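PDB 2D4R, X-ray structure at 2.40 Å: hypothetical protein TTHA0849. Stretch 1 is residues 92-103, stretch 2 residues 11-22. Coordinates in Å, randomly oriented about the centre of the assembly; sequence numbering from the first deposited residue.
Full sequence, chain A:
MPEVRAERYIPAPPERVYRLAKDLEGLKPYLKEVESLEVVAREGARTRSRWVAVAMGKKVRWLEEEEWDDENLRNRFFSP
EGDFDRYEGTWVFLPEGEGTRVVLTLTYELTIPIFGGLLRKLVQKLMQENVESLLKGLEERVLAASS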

ATOM      1  N   VAL A  92      -7.067   6.462  -0.568  1.00 27.86           N
ATOM      2  CA  VAL A  92      -8.273   7.221  -0.245  1.00 33.45           C
ATOM      3  C   VAL A  92      -9.468   6.288  -0.097  1.00 33.04           C
ATOM      4  O   VAL A  92      -9.560   5.254  -0.764  1.00 28.45           O
ATOM      5  CB  VAL A  92      -8.599   8.300  -1.333  1.00 40.06           C
ATOM      6  CG1 VAL A  92      -7.451   9.324  -1.412  1.00 27.83           C
ATOM      7  CG2 VAL A  92      -8.845   7.626  -2.710  1.00 29.01           C
ATOM      8  N   PHE A  93     -10.374   6.656   0.798  1.00 34.02           N
ATOM      9  CA  PHE A  93     -11.474   5.788   1.155  1.00 35.74           C
ATOM     10  C   PHE A  93     -12.768   6.543   0.928  1.00 34.80           C
ATOM     11  O   PHE A  93     -13.113   7.469   1.656  1.00 38.28           O
ATOM     12  CB  PHE A  93     -11.325   5.340   2.611  1.00 32.01           C
ATOM     13  CG  PHE A  93      -9.998   4.681   2.899  1.00 34.43           C
ATOM     14  CD1 PHE A  93      -8.826   5.437   2.937  1.00 22.41           C
ATOM     15  CD2 PHE A  93      -9.913   3.306   3.101  1.00 24.36           C
ATOM     16  CE1 PHE A  93      -7.598   4.833   3.166  1.00 32.71           C
ATOM     17  CE2 PHE A  93      -8.689   2.695   3.331  1.00 30.96           C
ATOM     18  CZ  PHE A  93      -7.524   3.460   3.363  1.00 23.56           C
ATOM     19  N   LEU A  94     -13.476   6.137  -0.112  1.00 41.74           N
ATOM     20  CA  LEU A  94     -14.631   6.882  -0.583  1.00 45.77           C
ATOM     21  C   LEU A  94     -15.927   6.151  -0.253  1.00 45.53           C
ATOM     22  O   LEU A  94     -15.978   4.918  -0.291  1.00 44.76           O
ATOM     23  CB  LEU A  94     -14.537   7.071  -2.096  1.00 42.45           C
ATOM     24  CG  LEU A  94     -13.215   7.609  -2.651  1.00 49.60           C
ATOM     25  CD1 LEU A  94     -13.222   7.488  -4.179  1.00 52.49           C
ATOM     26  CD2 LEU A  94     -13.024   9.057  -2.219  1.00 36.44           C
ATOM     27  N   PRO A  95     -16.994   6.904   0.065  1.00 47.32           N
ATOM     28  CA  PRO A  95     -18.269   6.260   0.385  1.00 49.99           C
ATOM     29  C   PRO A  95     -18.875   5.679  -0.878  1.00 48.98           C
ATOM     30  O   PRO A  95     -18.991   6.369  -1.884  1.00 55.31           O
ATOM     31  CB  PRO A  95     -19.112   7.393   0.968  1.00 48.36           C
ATOM     32  CG  PRO A  95     -18.531   8.625   0.383  1.00 50.46           C
ATOM     33  CD  PRO A  95     -17.059   8.366   0.232  1.00 51.53           C
ATOM     34  N   GLU A  96     -19.227   4.400  -0.822  1.00 50.88           N
ATOM     35  CA  GLU A  96     -19.959   3.740  -1.893  1.00 52.77           C
ATOM     36  C   GLU A  96     -21.000   2.811  -1.266  1.00 56.25           C
ATOM     37  O   GLU A  96     -20.759   1.617  -1.100  1.00 55.39           O
ATOM     38  CB  GLU A  96     -18.999   2.938  -2.764  1.00 50.52           C
ATOM     39  CG  GLU A  96     -19.657   2.252  -3.953  1.00 39.94           C
ATOM     40  CD  GLU A  96     -18.644   1.855  -5.003  1.00 41.92           C
ATOM     41  OE1 GLU A  96     -18.444   0.640  -5.198  1.00 42.15           O
ATOM     42  OE2 GLU A  96     -18.043   2.758  -5.632  1.00 40.95           O
ATOM     43  N   GLY A  97     -22.154   3.370  -0.912  1.00 59.86           N
ATOM     44  CA  GLY A  97     -23.130   2.628  -0.132  1.00 60.94           C
ATOM     45  C   GLY A  97     -22.730   2.612   1.330  1.00 62.19           C
ATOM     46  O   GLY A  97     -21.958   3.462   1.766  1.00 65.38           O
ATOM     47  N   GLU A  98     -23.244   1.651   2.094  1.00 63.16           N
ATOM     48  CA  GLU A  98     -22.768   1.442   3.461  1.00 65.27           C
ATOM     49  C   GLU A  98     -21.361   0.874   3.398  1.00 59.28           C
ATOM     50  O   GLU A  98     -20.875   0.270   4.356  1.00 56.85           O
ATOM     51  CB  GLU A  98     -23.666   0.455   4.213  1.00 70.15           C
ATOM     52  CG  GLU A  98     -25.078   0.940   4.458  1.00 71.71           C
ATOM     53  CD  GLU A  98     -26.082  -0.180   4.344  1.00 76.95           C
ATOM     54  OE1 GLU A  98     -27.195  -0.040   4.898  1.00 85.15           O
ATOM     55  OE2 GLU A  98     -25.755  -1.203   3.701  1.00 79.31           O
ATOM     56  N   GLY A  99     -20.723   1.055   2.249  1.00 57.49           N
ATOM     57  CA  GLY A  99     -19.444   0.422   2.001  1.00 52.31           C
ATOM     58  C   GLY A  99     -18.428   1.420   1.509  1.00 46.03           C
ATOM     59  O   GLY A  99     -18.699   2.615   1.452  1.00 45.52           O
ATOM     60  N   THR A 100     -17.260   0.915   1.139  1.00 46.74           N
ATOM     61  CA  THR A 100     -16.119   1.755   0.833  1.00 41.07           C
ATOM     62  C   THR A 100     -15.520   1.445  -0.534  1.00 39.67           C
ATOM     63  O   THR A 100     -15.188   0.303  -0.835  1.00 38.81           O
ATOM     64  CB  THR A 100     -15.026   1.564   1.896  1.00 35.39           C
ATOM     65  OG1 THR A 100     -15.585   1.795   3.191  1.00 40.53           O
ATOM     66  CG2 THR A 100     -13.879   2.535   1.667  1.00 38.76           C
ATOM     67  N   ARG A 101     -15.375   2.468  -1.366  1.00 44.32           N
ATOM     68  CA  ARG A 101     -14.540   2.329  -2.546  1.00 40.86           C
ATOM     69  C   ARG A 101     -13.129   2.801  -2.195  1.00 40.10           C
ATOM     70  O   ARG A 101     -12.883   4.004  -2.012  1.00 39.14           O
ATOM     71  CB  ARG A 101     -15.101   3.156  -3.699  1.00 44.75           C
ATOM     72  CG  ARG A 101     -14.267   3.044  -4.962  1.00 41.94           C
ATOM     73  CD  ARG A 101     -15.102   2.656  -6.158  1.00 39.64           C
ATOM     74  NE  ARG A 101     -14.466   1.590  -6.924  1.00 43.01           N
ATOM     75  CZ  ARG A 101     -14.850   0.317  -6.898  1.00 50.50           C
ATOM     76  NH1 ARG A 101     -14.208  -0.589  -7.629  1.00 51.27           N
ATOM     77  NH2 ARG A 101     -15.883  -0.052  -6.149  1.00 49.68           N
ATOM     78  N   VAL A 102     -12.209   1.847  -2.083  1.00 37.81           N
ATOM     79  CA  VAL A 102     -10.831   2.165  -1.753  1.00 34.06           C
ATOM     80  C   VAL A 102     -10.017   2.360  -3.025  1.00 34.67           C
ATOM     81  O   VAL A 102     -10.035   1.512  -3.925  1.00 33.89           O
ATOM     82  CB  VAL A 102     -10.191   1.053  -0.886  1.00 34.25           C
ATOM     83  CG1 VAL A 102      -8.752   1.408  -0.550  1.00 31.38           C
ATOM     84  CG2 VAL A 102     -10.979   0.887   0.406  1.00 27.61           C
ATOM     85  N   VAL A 103      -9.319   3.490  -3.098  1.00 36.06           N
ATOM     86  CA  VAL A 103      -8.485   3.799  -4.252  1.00 34.02           C
ATOM     87  C   VAL A 103      -7.023   3.955  -3.852  1.00 31.02           C
ATOM     88  O   VAL A 103      -6.682   4.770  -2.998  1.00 33.28           O
ATOM     89  CB  VAL A 103      -8.938   5.094  -4.939  1.00 36.56           C
ATOM     90  CG1 VAL A 103      -8.185   5.269  -6.252  1.00 31.30           C
ATOM     91  CG2 VAL A 103     -10.443   5.066  -5.153  1.00 35.58           C
TER
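Stretch 2, residues 11-22: PAPPERVYRLAK

How does stretch 2 lie on the hairpin formed by stretch 1? Strands 92-95 and 100-103 pair through backbone hydrogen bonds such as Leu94 N to Arg101 O (2.9 Å) and Arg101 N to Leu94 O (2.7 Å), with a turn between them. Stretch 2 enters as an extended loop and becomes a helix at Pro14, with Pro13 as its N-cap; the helix then runs to Lys22. It is nearly antiparallel to strand 92-95, with a signed crossing angle of 165° and a closest axis approach of 8.2 Å. With strand 100-103 its direction makes an angle of 38°, at a closest approach of 8.7 Å.

Where does the loop before the helix come closest to the strands? Gly99 and Ala12 bring their CA atoms within 4.4 Å of each other. Gly99 CA lies 3.3 Å from Ala12 O in a CA-H...O contact; Gly99 has no side chain, and an ideal CB would point sideways, 3.7 Å from Pro11 CA. Beside it, Thr100 points toward stretch 2 and its OG1 donates a short hydrogen bond to Ala12 O, at 2.5 Å. The same hydroxyl is tucked against the start of the helix, with Thr100 OG1 3.0 Å from Pro14 N, a nitrogen that has no hydrogen to share, and 3.2 Å from Val17 CG2.

Which bump fills the main hollow? Phe93, in the m rotamer, rises from its strand into a pocket made by Val17, Tyr18 and Ala21, residues from successive turns of the helix. One face of the ring is covered by Tyr18 CA, 3.9 Å from the ring centroid in a CH-pi contact. The Tyr18 ring turns its edge to the Phe93 face, the planes at 89° and the centroids 5.5 Å apart. Val17 CG1 lies at the edge of the Phe93 ring, 3.7 Å from Phe93 CD2, and Ala21 CB meets Phe93 CZ at 3.7 Å.

What else fills the space between the helix and the strands? Val17 also reaches the neighbouring strand, where its CG1 meets Val102 CG2 at 3.6 Å, so this one methyl touches side chains from both strands. At the first turn of the helix, the Pro14 ring covers backbone as well as side chain: Pro14 CG is 3.9 Å from Pro95 CA and 4.3 Å from Pro95 CB, and Pro14 CD is 3.9 Å from Gly99 O. Val92, Leu94 and Arg101 point away, leaving Phe93, Thr100 and Val102 to face the helix.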

ATOM      1  N   PRO A  11     -17.170  -4.016   1.669  1.00 39.15           N
ATOM      2  CA  PRO A  11     -18.421  -3.924   2.431  1.00 41.53           C
ATOM      3  C   PRO A  11     -18.238  -3.551   3.907  1.00 41.17           C
ATOM      4  O   PRO A  11     -18.328  -4.400   4.788  1.00 38.63           O
ATOM      5  CB  PRO A  11     -19.045  -5.304   2.254  1.00 40.56           C
ATOM      6  CG  PRO A  11     -17.891  -6.202   1.964  1.00 39.22           C
ATOM      7  CD  PRO A  11     -16.911  -5.386   1.194  1.00 40.54           C
ATOM      8  N   ALA A  12     -17.989  -2.267   4.158  1.00 41.70           N
ATOM      9  CA  ALA A  12     -17.812  -1.749   5.510  1.00 31.22           C
ATOM     10  C   ALA A  12     -17.693  -0.231   5.419  1.00 33.76           C
ATOM     11  O   ALA A  12     -17.206   0.292   4.425  1.00 33.40           O
ATOM     12  CB  ALA A  12     -16.568  -2.349   6.142  1.00 26.88           C
ATOM     13  N   PRO A  13     -18.144   0.495   6.453  1.00 37.54           N
ATOM     14  CA  PRO A  13     -18.060   1.956   6.417  1.00 38.67           C
ATOM     15  C   PRO A  13     -16.644   2.478   6.268  1.00 38.93           C
ATOM     16  O   PRO A  13     -15.710   1.979   6.893  1.00 37.03           O
ATOM     17  CB  PRO A  13     -18.700   2.396   7.731  1.00 35.56           C
ATOM     18  CG  PRO A  13     -18.574   1.225   8.621  1.00 43.35           C
ATOM     19  CD  PRO A  13     -18.661   0.009   7.743  1.00 40.91           C
ATOM     20  N   PRO A  14     -16.478   3.515   5.439  1.00 42.00           N
ATOM     21  CA  PRO A  14     -15.190   4.152   5.164  1.00 41.89           C
ATOM     22  C   PRO A  14     -14.324   4.351   6.396  1.00 41.28           C
ATOM     23  O   PRO A  14     -13.123   4.109   6.362  1.00 43.84           O
ATOM     24  CB  PRO A  14     -15.576   5.479   4.507  1.00 41.95           C
ATOM     25  CG  PRO A  14     -16.923   5.214   3.896  1.00 41.31           C
ATOM     26  CD  PRO A  14     -17.603   4.253   4.833  1.00 42.32           C
ATOM     27  N   GLU A  15     -14.928   4.795   7.487  1.00 45.63           N
ATOM     28  CA  GLU A  15     -14.151   5.083   8.684  1.00 47.54           C
ATOM     29  C   GLU A  15     -13.507   3.804   9.206  1.00 45.15           C
ATOM     30  O   GLU A  15     -12.383   3.823   9.714  1.00 43.60           O
ATOM     31  CB  GLU A  15     -15.035   5.698   9.773  1.00 52.71           C
ATOM     32  CG  GLU A  15     -14.247   6.056  11.035  1.00 62.55           C
ATOM     33  CD  GLU A  15     -14.650   7.390  11.644  1.00 68.92           C
ATOM     34  OE1 GLU A  15     -15.864   7.700  11.671  1.00 71.87           O
ATOM     35  OE2 GLU A  15     -13.747   8.128  12.101  1.00 63.32           O
ATOM     36  N   ARG A  16     -14.223   2.692   9.076  1.00 44.81           N
ATOM     37  CA  ARG A  16     -13.735   1.417   9.579  1.00 38.64           C
ATOM     38  C   ARG A  16     -12.646   0.874   8.656  1.00 37.20           C
ATOM     39  O   ARG A  16     -11.607   0.423   9.120  1.00 36.68           O
ATOM     40  CB  ARG A  16     -14.886   0.417   9.688  1.00 37.03           C
ATOM     41  CG  ARG A  16     -14.514  -0.947  10.286  1.00 33.09           C
ATOM     42  CD  ARG A  16     -15.778  -1.805  10.484  1.00 34.74           C
ATOM     43  NE  ARG A  16     -16.835  -1.026  11.127  1.00 33.69           N
ATOM     44  CZ  ARG A  16     -18.139  -1.262  11.009  1.00 29.82           C
ATOM     45  NH1 ARG A  16     -19.003  -0.489  11.645  1.00 18.77           N
ATOM     46  NH2 ARG A  16     -18.584  -2.268  10.264  1.00 31.26           N
ATOM     47  N   VAL A  17     -12.881   0.932   7.349  1.00 34.70           N
ATOM     48  CA  VAL A  17     -11.887   0.485   6.381  1.00 33.54           C
ATOM     49  C   VAL A  17     -10.618   1.335   6.511  1.00 34.98           C
ATOM     50  O   VAL A  17      -9.503   0.819   6.480  1.00 30.32           O
ATOM     51  CB  VAL A  17     -12.439   0.577   4.930  1.00 34.36           C
ATOM     52  CG1 VAL A  17     -11.403   0.055   3.921  1.00 27.81           C
ATOM     53  CG2 VAL A  17     -13.742  -0.228   4.821  1.00 33.16           C
ATOM     54  N   TYR A  18     -10.801   2.639   6.689  1.00 31.49           N
ATOM     55  CA  TYR A  18      -9.681   3.539   6.854  1.00 28.03           C
ATOM     56  C   TYR A  18      -8.867   3.156   8.086  1.00 31.91           C
ATOM     57  O   TYR A  18      -7.643   3.083   8.018  1.00 33.10           O
ATOM     58  CB  TYR A  18     -10.189   4.977   6.973  1.00 26.48           C
ATOM     59  CG  TYR A  18      -9.150   5.981   7.422  1.00 24.04           C
ATOM     60  CD1 TYR A  18      -9.056   6.362   8.757  1.00 22.54           C
ATOM     61  CD2 TYR A  18      -8.277   6.570   6.510  1.00 16.33           C
ATOM     62  CE1 TYR A  18      -8.122   7.309   9.171  1.00 18.98           C
ATOM     63  CE2 TYR A  18      -7.342   7.513   6.914  1.00 19.07           C
ATOM     64  CZ  TYR A  18      -7.270   7.878   8.242  1.00 24.61           C
ATOM     65  OH  TYR A  18      -6.349   8.816   8.644  1.00 36.79           O
ATOM     66  N   ARG A  19      -9.538   2.904   9.210  1.00 32.29           N
ATOM     67  CA  ARG A  19      -8.826   2.637  10.472  1.00 35.19           C
ATOM     68  C   ARG A  19      -8.068   1.317  10.443  1.00 31.23           C
ATOM     69  O   ARG A  19      -6.989   1.202  11.007  1.00 27.30           O
ATOM     70  CB  ARG A  19      -9.786   2.627  11.667  1.00 42.13           C
ATOM     71  CG  ARG A  19      -9.812   3.920  12.493  1.00 60.30           C
ATOM     72  CD  ARG A  19      -8.444   4.244  13.122  1.00 76.78           C
ATOM     73  NE  ARG A  19      -8.427   4.104  14.584  1.00 80.19           N
ATOM     74  CZ  ARG A  19      -7.424   4.499  15.374  1.00 72.14           C
ATOM     75  NH1 ARG A  19      -7.507   4.326  16.687  1.00 67.75           N
ATOM     76  NH2 ARG A  19      -6.342   5.069  14.856  1.00 64.97           N
ATOM     77  N   LEU A  20      -8.645   0.321   9.785  1.00 29.41           N
ATOM     78  CA  LEU A  20      -8.003  -0.974   9.642  1.00 31.81           C
ATOM     79  C   LEU A  20      -6.803  -0.941   8.702  1.00 31.42           C
ATOM     80  O   LEU A  20      -5.872  -1.735   8.850  1.00 35.32           O
ATOM     81  CB  LEU A  20      -9.011  -1.999   9.140  1.00 27.72           C
ATOM     82  CG  LEU A  20     -10.051  -2.401  10.175  1.00 29.54           C
ATOM     83  CD1 LEU A  20     -11.165  -3.188   9.502  1.00 34.50           C
ATOM     84  CD2 LEU A  20      -9.363  -3.216  11.270  1.00 34.78           C
ATOM     85  N   ALA A  21      -6.816  -0.029   7.737  1.00 25.66           N
ATOM     86  CA  ALA A  21      -5.666   0.124   6.845  1.00 24.46           C
ATOM     87  C   ALA A  21      -4.537   0.885   7.540  1.00 22.71           C
ATOM     88  O   ALA A  21      -3.365   0.743   7.192  1.00 21.82           O
ATOM     89  CB  ALA A  21      -6.081   0.845   5.592  1.00 26.37           C
ATOM     90  N   LYS A  22      -4.899   1.684   8.536  1.00 26.07           N
ATOM     91  CA  LYS A  22      -3.936   2.521   9.236  1.00 27.55           C
ATOM     92  C   LYS A  22      -3.113   1.698  10.213  1.00 29.50           C
ATOM     93  O   LYS A  22      -1.960   2.016  10.491  1.00 32.53           O
ATOM     94  CB  LYS A  22      -4.661   3.638   9.979  1.00 29.98           C
ATOM     95  CG  LYS A  22      -3.741   4.575  10.726  1.00 35.42           C
ATOM     96  CD  LYS A  22      -4.539   5.530  11.578  1.00 37.22           C
ATOM     97  CE  LYS A  22      -3.645   6.282  12.536  1.00 44.94           C
ATOM     98  NZ  LYS A  22      -4.419   7.334  13.238  1.00 49.40           N
TER